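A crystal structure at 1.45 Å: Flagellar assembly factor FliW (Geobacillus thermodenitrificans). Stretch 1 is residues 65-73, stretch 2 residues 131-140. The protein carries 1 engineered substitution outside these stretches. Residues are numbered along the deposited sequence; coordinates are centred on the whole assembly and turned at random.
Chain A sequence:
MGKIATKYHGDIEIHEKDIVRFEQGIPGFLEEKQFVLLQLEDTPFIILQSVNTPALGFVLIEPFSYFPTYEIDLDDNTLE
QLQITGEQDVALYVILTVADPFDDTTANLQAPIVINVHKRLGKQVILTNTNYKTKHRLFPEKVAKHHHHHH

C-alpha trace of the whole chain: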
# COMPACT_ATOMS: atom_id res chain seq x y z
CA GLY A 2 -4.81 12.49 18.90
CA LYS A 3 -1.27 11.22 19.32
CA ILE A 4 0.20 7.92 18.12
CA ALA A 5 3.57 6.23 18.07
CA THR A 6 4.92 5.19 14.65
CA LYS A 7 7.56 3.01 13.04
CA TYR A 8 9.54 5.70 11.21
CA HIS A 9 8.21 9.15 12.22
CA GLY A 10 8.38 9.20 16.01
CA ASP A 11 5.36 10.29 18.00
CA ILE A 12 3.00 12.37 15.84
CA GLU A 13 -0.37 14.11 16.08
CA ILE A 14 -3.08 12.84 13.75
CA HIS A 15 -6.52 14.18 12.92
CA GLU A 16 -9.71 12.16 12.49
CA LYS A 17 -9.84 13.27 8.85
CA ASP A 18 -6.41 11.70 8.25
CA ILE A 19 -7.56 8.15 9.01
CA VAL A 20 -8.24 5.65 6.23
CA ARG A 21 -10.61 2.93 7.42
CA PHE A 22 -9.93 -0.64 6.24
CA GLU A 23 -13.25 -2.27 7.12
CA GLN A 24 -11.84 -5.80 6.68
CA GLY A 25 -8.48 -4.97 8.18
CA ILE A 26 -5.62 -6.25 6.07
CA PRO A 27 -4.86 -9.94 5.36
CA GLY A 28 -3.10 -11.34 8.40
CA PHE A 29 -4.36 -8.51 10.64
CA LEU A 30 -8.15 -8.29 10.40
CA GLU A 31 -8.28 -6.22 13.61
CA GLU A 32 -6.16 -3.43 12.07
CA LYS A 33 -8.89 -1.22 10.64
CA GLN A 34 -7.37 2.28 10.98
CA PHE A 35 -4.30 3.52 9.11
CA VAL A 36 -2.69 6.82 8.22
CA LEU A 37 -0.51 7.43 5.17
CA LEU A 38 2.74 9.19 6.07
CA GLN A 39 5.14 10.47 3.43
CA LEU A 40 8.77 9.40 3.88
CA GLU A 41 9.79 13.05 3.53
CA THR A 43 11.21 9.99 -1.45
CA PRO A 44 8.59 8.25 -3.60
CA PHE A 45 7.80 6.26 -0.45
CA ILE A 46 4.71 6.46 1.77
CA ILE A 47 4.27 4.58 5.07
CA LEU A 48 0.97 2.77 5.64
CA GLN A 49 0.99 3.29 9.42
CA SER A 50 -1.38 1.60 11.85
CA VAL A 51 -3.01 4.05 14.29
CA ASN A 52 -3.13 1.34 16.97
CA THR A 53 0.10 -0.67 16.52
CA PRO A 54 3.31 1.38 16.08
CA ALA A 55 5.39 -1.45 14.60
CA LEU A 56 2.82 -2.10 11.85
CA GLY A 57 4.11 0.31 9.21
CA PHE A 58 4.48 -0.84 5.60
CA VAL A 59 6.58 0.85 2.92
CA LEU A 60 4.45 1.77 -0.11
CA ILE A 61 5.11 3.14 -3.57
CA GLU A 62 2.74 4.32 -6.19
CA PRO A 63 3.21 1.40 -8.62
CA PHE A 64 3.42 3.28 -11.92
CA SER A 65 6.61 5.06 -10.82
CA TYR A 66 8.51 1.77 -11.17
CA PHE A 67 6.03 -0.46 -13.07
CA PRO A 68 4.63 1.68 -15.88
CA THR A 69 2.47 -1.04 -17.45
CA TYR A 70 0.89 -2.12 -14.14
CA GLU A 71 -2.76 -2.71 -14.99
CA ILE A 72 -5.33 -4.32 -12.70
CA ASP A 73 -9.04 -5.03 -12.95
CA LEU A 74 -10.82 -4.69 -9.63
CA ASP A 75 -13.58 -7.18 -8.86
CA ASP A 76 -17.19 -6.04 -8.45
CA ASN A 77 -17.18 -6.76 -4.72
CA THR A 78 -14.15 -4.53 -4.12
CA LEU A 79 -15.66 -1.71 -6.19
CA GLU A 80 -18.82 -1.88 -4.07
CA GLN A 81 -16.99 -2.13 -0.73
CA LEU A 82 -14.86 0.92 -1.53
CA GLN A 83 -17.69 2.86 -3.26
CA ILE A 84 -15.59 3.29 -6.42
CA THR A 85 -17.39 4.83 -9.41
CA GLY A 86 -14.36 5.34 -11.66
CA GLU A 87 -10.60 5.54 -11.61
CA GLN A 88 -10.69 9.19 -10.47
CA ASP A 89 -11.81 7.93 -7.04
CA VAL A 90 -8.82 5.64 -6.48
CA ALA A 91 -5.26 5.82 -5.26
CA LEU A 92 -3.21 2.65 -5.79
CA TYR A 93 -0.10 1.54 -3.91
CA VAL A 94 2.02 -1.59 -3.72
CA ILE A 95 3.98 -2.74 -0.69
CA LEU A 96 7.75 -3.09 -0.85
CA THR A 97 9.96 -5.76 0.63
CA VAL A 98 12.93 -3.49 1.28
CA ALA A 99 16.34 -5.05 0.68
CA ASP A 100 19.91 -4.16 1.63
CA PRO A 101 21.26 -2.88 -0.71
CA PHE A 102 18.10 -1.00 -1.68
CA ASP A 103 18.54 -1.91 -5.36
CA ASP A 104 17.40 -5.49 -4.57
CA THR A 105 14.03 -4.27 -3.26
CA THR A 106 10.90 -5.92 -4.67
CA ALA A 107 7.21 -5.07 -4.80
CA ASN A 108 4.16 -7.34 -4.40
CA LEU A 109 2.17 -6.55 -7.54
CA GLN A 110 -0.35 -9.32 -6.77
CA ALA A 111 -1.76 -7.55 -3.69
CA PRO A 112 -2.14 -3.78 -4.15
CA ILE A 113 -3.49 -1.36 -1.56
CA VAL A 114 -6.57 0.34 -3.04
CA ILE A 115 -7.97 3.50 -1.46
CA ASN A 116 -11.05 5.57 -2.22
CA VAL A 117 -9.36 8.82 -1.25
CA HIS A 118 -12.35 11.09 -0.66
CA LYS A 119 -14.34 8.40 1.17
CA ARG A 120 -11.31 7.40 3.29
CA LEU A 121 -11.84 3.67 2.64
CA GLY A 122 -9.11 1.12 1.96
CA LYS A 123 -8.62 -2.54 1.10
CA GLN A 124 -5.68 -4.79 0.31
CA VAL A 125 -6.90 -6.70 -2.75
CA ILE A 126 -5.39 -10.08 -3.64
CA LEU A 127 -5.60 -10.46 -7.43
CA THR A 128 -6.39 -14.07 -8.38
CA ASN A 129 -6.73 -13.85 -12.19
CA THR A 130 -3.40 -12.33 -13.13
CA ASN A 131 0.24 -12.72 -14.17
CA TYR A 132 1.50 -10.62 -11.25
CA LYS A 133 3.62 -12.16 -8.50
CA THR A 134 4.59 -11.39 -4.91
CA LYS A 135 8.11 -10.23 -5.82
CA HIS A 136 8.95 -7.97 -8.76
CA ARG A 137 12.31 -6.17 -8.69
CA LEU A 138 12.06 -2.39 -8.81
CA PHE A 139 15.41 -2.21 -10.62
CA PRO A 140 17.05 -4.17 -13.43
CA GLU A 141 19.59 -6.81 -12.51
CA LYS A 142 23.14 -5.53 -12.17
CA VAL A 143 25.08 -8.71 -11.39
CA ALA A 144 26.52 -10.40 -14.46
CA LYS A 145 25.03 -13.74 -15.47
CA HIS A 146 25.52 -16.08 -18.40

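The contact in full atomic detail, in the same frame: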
# COMPACT_ATOMS: atom_id res chain seq x y z
N SER A 65 5.29 4.44 -10.85
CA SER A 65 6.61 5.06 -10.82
C SER A 65 7.71 4.08 -11.18
O SER A 65 8.73 4.47 -11.76
CB SER A 65 6.85 5.67 -9.44
OG SER A 65 6.73 4.69 -8.43
N TYR A 66 7.53 2.80 -10.86
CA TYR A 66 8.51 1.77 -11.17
C TYR A 66 7.99 0.71 -12.12
O TYR A 66 8.80 -0.03 -12.70
CB TYR A 66 8.97 1.06 -9.88
CG TYR A 66 9.86 1.92 -8.98
CD1 TYR A 66 9.29 2.73 -8.01
CD2 TYR A 66 11.23 1.91 -9.12
CE1 TYR A 66 10.09 3.51 -7.18
CE2 TYR A 66 12.04 2.69 -8.31
CZ TYR A 66 11.46 3.49 -7.34
OH TYR A 66 12.24 4.27 -6.52
N PHE A 67 6.67 0.61 -12.31
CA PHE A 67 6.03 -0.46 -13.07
C PHE A 67 5.02 0.21 -13.99
O PHE A 67 3.81 0.20 -13.72
CB PHE A 67 5.39 -1.48 -12.14
CG PHE A 67 6.36 -2.12 -11.20
CD1 PHE A 67 7.30 -3.04 -11.68
CD2 PHE A 67 6.40 -1.75 -9.87
CE1 PHE A 67 8.21 -3.63 -10.82
CE2 PHE A 67 7.32 -2.33 -9.01
CZ PHE A 67 8.22 -3.27 -9.49
N PRO A 68 5.50 0.81 -15.07
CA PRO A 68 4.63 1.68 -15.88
C PRO A 68 3.49 0.98 -16.56
O PRO A 68 2.50 1.65 -16.88
CB PRO A 68 5.58 2.30 -16.90
CG PRO A 68 6.84 1.48 -16.83
CD PRO A 68 6.92 0.92 -15.46
N THR A 69 3.57 -0.33 -16.82
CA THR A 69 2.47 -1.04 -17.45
C THR A 69 1.57 -1.75 -16.44
O THR A 69 0.70 -2.53 -16.86
CB THR A 69 2.99 -2.07 -18.46
OG1 THR A 69 3.84 -3.02 -17.80
CG2 THR A 69 3.74 -1.38 -19.58
N TYR A 70 1.74 -1.49 -15.14
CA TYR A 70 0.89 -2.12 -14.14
C TYR A 70 -0.57 -1.82 -14.43
O TYR A 70 -0.98 -0.65 -14.46
CB TYR A 70 1.25 -1.58 -12.76
CG TYR A 70 0.62 -2.34 -11.60
CD1 TYR A 70 0.75 -3.72 -11.49
CD2 TYR A 70 -0.07 -1.67 -10.61
CE1 TYR A 70 0.18 -4.41 -10.43
CE2 TYR A 70 -0.63 -2.34 -9.55
CZ TYR A 70 -0.50 -3.71 -9.45
OH TYR A 70 -1.06 -4.37 -8.38
N GLU A 71 -1.35 -2.86 -14.65
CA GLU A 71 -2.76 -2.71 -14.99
C GLU A 71 -3.53 -3.79 -14.26
O GLU A 71 -3.22 -4.98 -14.39
CB GLU A 71 -2.96 -2.83 -16.51
CG GLU A 71 -4.31 -2.37 -17.01
CD GLU A 71 -4.49 -2.61 -18.50
OE1 GLU A 71 -5.46 -3.28 -18.88
OE2 GLU A 71 -3.64 -2.13 -19.28
N ILE A 72 -4.53 -3.39 -13.48
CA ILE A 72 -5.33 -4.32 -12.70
C ILE A 72 -6.80 -4.08 -13.00
O ILE A 72 -7.21 -3.02 -13.47
CB ILE A 72 -5.05 -4.23 -11.18
CG1 ILE A 72 -5.60 -2.92 -10.62
CG2 ILE A 72 -3.57 -4.37 -10.91
CD1 ILE A 72 -5.44 -2.78 -9.11
N ASP A 73 -7.60 -5.10 -12.74
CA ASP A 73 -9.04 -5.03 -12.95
C ASP A 73 -9.68 -5.43 -11.63
O ASP A 73 -9.64 -6.60 -11.24
CB ASP A 73 -9.47 -5.93 -14.11
CG ASP A 73 -10.96 -5.85 -14.38
OD1 ASP A 73 -11.57 -4.81 -14.07
OD2 ASP A 73 -11.51 -6.81 -14.96
N ASN A 131 -1.15 -12.35 -13.97
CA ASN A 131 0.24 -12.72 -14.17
C ASN A 131 1.17 -12.16 -13.10
O ASN A 131 2.36 -12.50 -13.09
CB ASN A 131 0.68 -12.13 -15.51
CG ASN A 131 0.12 -10.74 -15.75
OD1 ASN A 131 -0.87 -10.34 -15.12
ND2 ASN A 131 0.76 -9.98 -16.63
N TYR A 132 0.66 -11.32 -12.21
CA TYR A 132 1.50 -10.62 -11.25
C TYR A 132 1.85 -11.52 -10.08
O TYR A 132 1.07 -12.38 -9.66
CB TYR A 132 0.78 -9.37 -10.75
CG TYR A 132 0.54 -8.34 -11.83
CD1 TYR A 132 1.60 -7.82 -12.57
CD2 TYR A 132 -0.74 -7.90 -12.12
CE1 TYR A 132 1.38 -6.89 -13.56
CE2 TYR A 132 -0.97 -6.97 -13.11
CZ TYR A 132 0.09 -6.46 -13.83
OH TYR A 132 -0.12 -5.53 -14.81
N LYS A 133 3.05 -11.32 -9.55
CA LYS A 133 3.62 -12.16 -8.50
C LYS A 133 3.89 -11.33 -7.24
O LYS A 133 3.70 -10.12 -7.20
CB LYS A 133 4.89 -12.87 -8.98
CG LYS A 133 4.85 -13.32 -10.43
CD LYS A 133 3.93 -14.53 -10.57
CE LYS A 133 4.19 -15.30 -11.85
NZ LYS A 133 4.53 -16.72 -11.55
N THR A 134 4.33 -12.03 -6.19
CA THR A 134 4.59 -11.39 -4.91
C THR A 134 5.92 -10.66 -4.85
O THR A 134 6.15 -9.90 -3.91
CB THR A 134 4.49 -12.44 -3.79
OG1 THR A 134 5.62 -13.32 -3.87
CG2 THR A 134 3.22 -13.25 -3.94
N LYS A 135 6.80 -10.88 -5.82
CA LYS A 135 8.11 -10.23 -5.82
C LYS A 135 8.43 -9.83 -7.25
O LYS A 135 8.63 -10.70 -8.11
CB LYS A 135 9.18 -11.15 -5.25
CG LYS A 135 9.29 -11.09 -3.73
CD LYS A 135 9.37 -12.47 -3.10
CE LYS A 135 10.78 -13.01 -3.15
NZ LYS A 135 10.97 -14.15 -2.20
N HIS A 136 8.45 -8.53 -7.51
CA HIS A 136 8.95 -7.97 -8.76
C HIS A 136 10.02 -6.96 -8.38
O HIS A 136 9.75 -6.01 -7.64
CB HIS A 136 7.84 -7.24 -9.52
CG HIS A 136 6.78 -8.13 -10.09
ND1 HIS A 136 6.65 -8.37 -11.45
CD2 HIS A 136 5.77 -8.81 -9.50
CE1 HIS A 136 5.63 -9.17 -11.66
NE2 HIS A 136 5.07 -9.45 -10.50
N ARG A 137 11.24 -7.14 -8.91
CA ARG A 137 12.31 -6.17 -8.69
C ARG A 137 11.92 -4.79 -9.20
O ARG A 137 11.41 -4.63 -10.31
CB ARG A 137 13.60 -6.60 -9.39
CG ARG A 137 14.39 -7.70 -8.70
CD ARG A 137 15.66 -8.07 -9.49
NE ARG A 137 16.55 -6.92 -9.67
CZ ARG A 137 17.49 -6.56 -8.82
NH1 ARG A 137 17.68 -7.21 -7.68
NH2 ARG A 137 18.25 -5.50 -9.09
N LEU A 138 12.23 -3.77 -8.39
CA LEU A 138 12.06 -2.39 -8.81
C LEU A 138 13.13 -1.97 -9.82
O LEU A 138 12.92 -1.01 -10.57
CB LEU A 138 12.14 -1.45 -7.61
CG LEU A 138 10.85 -1.19 -6.83
CD1 LEU A 138 10.31 -2.47 -6.19
CD2 LEU A 138 11.13 -0.14 -5.76
N PHE A 139 14.28 -2.62 -9.81
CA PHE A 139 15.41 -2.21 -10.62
C PHE A 139 15.91 -3.37 -11.46
O PHE A 139 15.78 -4.53 -11.07
CB PHE A 139 16.57 -1.72 -9.72
CG PHE A 139 16.18 -0.59 -8.81
CD1 PHE A 139 16.27 0.73 -9.24
CD2 PHE A 139 15.74 -0.84 -7.53
CE1 PHE A 139 15.90 1.77 -8.41
CE2 PHE A 139 15.38 0.20 -6.69
CZ PHE A 139 15.46 1.51 -7.13
N PRO A 140 16.48 -3.09 -12.63
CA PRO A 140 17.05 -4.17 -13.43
C PRO A 140 18.20 -4.85 -12.69
O PRO A 140 18.78 -4.32 -11.75
CB PRO A 140 17.55 -3.46 -14.70
CG PRO A 140 17.72 -2.03 -14.30
CD PRO A 140 16.69 -1.76 -13.24
O HOH W 1 11.38 -0.34 -12.70
O HOH W 2 2.13 -5.07 -16.72

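How do the two backbones lie against each other? Stretch 1 has no regular helix or strand, but a type I beta turn from Phe67 to Tyr70, closed by Tyr70 N to Phe67 O at 3.0 Å, bends it. Stretch 2 is mostly loop, with a short strand at 136-137. The two stretches come closest near one end, where Tyr66 CA and Leu138 CA are 6.0 Å apart; Tyr70 CA and Tyr132 CA stand 9.0 Å apart, leaving room for aromatic rings.

What fills the narrower end? Tyr66 and Phe67 both point toward stretch 2. Leu138 CD2 sits 3.8 Å from the centroid of the Tyr66 ring, almost on the ring normal, so a branched aliphatic side chain covers a flat aromatic face. Tyr66 also turns its edge toward the face of Phe139, an offset pairing with Tyr66 CE2 3.8 Å from Phe139 CZ. The Phe67 ring meets backbone as well as side chain: its CE1 lies 3.4 Å from Arg137 O, near the ring plane, and its CZ 4.0 Å from Leu138 CD1.

What secures the wider end? Tyr132 reaches across to the turn, and its OH accepts a hydrogen bond from Glu71 N (2.9 Å, nearly linear at 169°). Tyrosine suits this place because its ring also packs: the edge of Tyr70 faces it, with Tyr70 CD1 3.7 Å from Tyr132 CZ. The contact buries 425 Å², both sides summed, and Leu138 and Tyr70 are themselves buried, as suits residues packed against aromatic rings.

Where does water join the contact? One water donates to Tyr66 O (2.6 Å from its O) and to Leu138 O (2.7 Å), linking two carbonyls that could not bond to each other. A second hydrogen-bonds to Thr69 OG1 at 2.9 Å and Tyr132 OH at 3.0 Å.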